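Local coordinates for protein Zn-dependent hydrolase, glyoxylase (Echinicola vietnamensis, PDB 6T5K) that probably hydrolyses beta-lactam antibiotics, carbapenems among them, as a zinc-dependent class B metallo-beta-lactamase, at residues Q34-T39 against D175-G180. Sequence-based numbering, arbitrary orientation.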
loop_
_atom_site.group_PDB
_atom_site.type_symbol
_atom_site.label_atom_id
_atom_site.label_comp_id
_atom_site.label_asym_id
_atom_site.label_seq_id
_atom_site.Cartn_x
_atom_site.Cartn_y
_atom_site.Cartn_z
ATOM N N GLN A 34 6.586 -12.135 4.966
ATOM C CA GLN A 34 7.261 -12.152 3.679
ATOM C C GLN A 34 6.417 -12.962 2.703
ATOM O O GLN A 34 6.109 -14.132 2.963
ATOM C CB GLN A 34 8.655 -12.742 3.810
ATOM C CG GLN A 34 9.437 -12.615 2.540
ATOM C CD GLN A 34 10.855 -13.135 2.640
ATOM O OE1 GLN A 34 11.265 -13.655 3.671
ATOM N NE2 GLN A 34 11.619 -12.969 1.588
ATOM N N VAL A 35 6.067 -12.349 1.571
ATOM C CA VAL A 35 5.168 -12.966 0.602
ATOM C C VAL A 35 5.823 -13.225 -0.742
ATOM O O VAL A 35 5.222 -13.904 -1.587
ATOM C CB VAL A 35 3.876 -12.141 0.435
ATOM C CG1 VAL A 35 3.117 -12.145 1.748
ATOM C CG2 VAL A 35 4.189 -10.725 -0.027
ATOM N N SER A 36 7.047 -12.756 -0.947
ATOM C CA SER A 36 7.821 -13.045 -2.151
ATOM C C SER A 36 9.276 -12.815 -1.789
ATOM O O SER A 36 9.572 -12.328 -0.689
ATOM C CB SER A 36 7.395 -12.152 -3.329
ATOM O OG SER A 36 7.848 -10.824 -3.177
ATOM N N PRO A 37 10.207 -13.105 -2.700
ATOM C CA PRO A 37 11.625 -12.927 -2.321
ATOM C C PRO A 37 11.964 -11.554 -1.779
ATOM O O PRO A 37 12.792 -11.452 -0.862
ATOM C CB PRO A 37 12.386 -13.265 -3.612
ATOM C CG PRO A 37 11.507 -14.287 -4.264
ATOM C CD PRO A 37 10.079 -13.811 -3.990
ATOM N N HIS A 38 11.338 -10.502 -2.309
ATOM C CA HIS A 38 11.661 -9.145 -1.918
ATOM C C HIS A 38 10.488 -8.347 -1.374
ATOM O O HIS A 38 10.653 -7.154 -1.123
ATOM C CB HIS A 38 12.249 -8.376 -3.106
ATOM C CG HIS A 38 13.468 -9.010 -3.670
ATOM N ND1 HIS A 38 13.417 -9.885 -4.735
ATOM C CD2 HIS A 38 14.770 -8.923 -3.309
ATOM C CE1 HIS A 38 14.635 -10.316 -5.002
ATOM N NE2 HIS A 38 15.473 -9.762 -4.146
ATOM N N THR A 39 9.301 -8.925 -1.230
ATOM C CA THR A 39 8.178 -8.137 -0.753
ATOM C C THR A 39 7.514 -8.777 0.453
ATOM O O THR A 39 7.557 -9.998 0.660
ATOM C CB THR A 39 7.108 -7.788 -1.830
ATOM O OG1 THR A 39 6.232 -8.896 -2.067
ATOM C CG2 THR A 39 7.770 -7.334 -3.108
ATOM N N ASP A 175 9.464 -9.289 -8.710
ATOM C CA ASP A 175 8.682 -10.401 -8.185
ATOM C C ASP A 175 7.270 -10.420 -8.774
ATOM O O ASP A 175 6.442 -11.237 -8.325
ATOM C CB ASP A 175 8.570 -10.313 -6.647
ATOM C CG ASP A 175 9.892 -10.498 -5.915
ATOM O OD1 ASP A 175 10.953 -10.740 -6.529
ATOM O OD2 ASP A 175 9.850 -10.369 -4.661
ATOM N N GLN A 176 6.954 -9.513 -9.692
ATOM C CA GLN A 176 5.607 -9.405 -10.282
ATOM C C GLN A 176 4.544 -9.277 -9.169
ATOM O O GLN A 176 3.549 -10.005 -9.101
ATOM C CB GLN A 176 5.302 -10.546 -11.272
ATOM C CG GLN A 176 5.851 -10.322 -12.640
ATOM C CD GLN A 176 5.225 -9.097 -13.409
ATOM O OE1 GLN A 176 4.176 -8.609 -13.101
ATOM N NE2 GLN A 176 5.908 -8.668 -14.457
ATOM N N VAL A 177 4.771 -8.243 -8.324
ATOM C CA VAL A 177 3.918 -7.958 -7.182
ATOM C C VAL A 177 3.292 -6.587 -7.348
ATOM O O VAL A 177 3.975 -5.605 -7.651
ATOM C CB VAL A 177 4.735 -7.983 -5.876
ATOM C CG1 VAL A 177 3.855 -7.584 -4.667
ATOM C CG2 VAL A 177 5.332 -9.338 -5.649
ATOM N N LEU A 178 2.010 -6.507 -7.051
ATOM C CA LEU A 178 1.295 -5.251 -7.051
ATOM C C LEU A 178 0.755 -5.003 -5.659
ATOM O O LEU A 178 0.039 -5.858 -5.115
ATOM C CB LEU A 178 0.087 -5.311 -8.003
ATOM C CG LEU A 178 -0.664 -3.982 -8.161
ATOM C CD1 LEU A 178 -0.043 -3.161 -9.269
ATOM C CD2 LEU A 178 -2.146 -4.181 -8.432
ATOM N N PHE A 179 1.051 -3.817 -5.116
ATOM C CA PHE A 179 0.333 -3.308 -3.955
ATOM C C PHE A 179 -0.827 -2.469 -4.492
ATOM O O PHE A 179 -0.625 -1.353 -4.997
ATOM C CB PHE A 179 1.197 -2.493 -3.001
ATOM C CG PHE A 179 0.422 -2.030 -1.813
ATOM C CD1 PHE A 179 -0.030 -2.940 -0.878
ATOM C CD2 PHE A 179 0.098 -0.694 -1.658
ATOM C CE1 PHE A 179 -0.793 -2.522 0.196
ATOM C CE2 PHE A 179 -0.670 -0.268 -0.600
ATOM C CZ PHE A 179 -1.099 -1.180 0.351
ATOM N N GLY A 180 -2.045 -3.022 -4.408
ATOM C CA GLY A 180 -3.217 -2.339 -4.925
ATOM C C GLY A 180 -3.795 -1.313 -3.983
ATOM O O GLY A 180 -4.528 -0.432 -4.424
#
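The carboxylate of Asp175 is gripped by three donors from the hairpin loop between strands 30-34 and 39-48. OD2 takes two of them: on its syn lone pair the backbone N of His38, with N to OD2 at 2.8 Å, and on its anti side the hydroxyl of Ser36, whose OG lies only 2.5 Å from OD2. OD1 accepts from ND1 of His38 on its syn side, the donor somewhat out of the carboxylate plane; ND1 to OD1 is longer, 3.2 Å, but nearly straight at 172°, and OD1 lies almost in the ring plane. Ring and carboxylate planes are turned 34° apart, and the two side chains cross at about a right angle. Ser36 OG stands between its own backbone N and carbonyl carbon (chi1 74°), facing Asp175. It donates to OD2 and accepts from Thr39 OG1 at 2.7 Å, a chain of two bonds that orients both hydroxyls. Thr39 meets Val177 tip to tip, OG1 lying 3.7 Å from Val177 CG2. The buried carboxylate thus bonds the inner polar groups of the type I turn Ser36-Thr39, away from the zinc sites. Asp175 leads into strand 177-181, where Val177 touches Leu218 and Ile220 of its own sheet and bridges to Met59 of the eight-stranded sheet in the alpha-beta/beta-alpha sandwich.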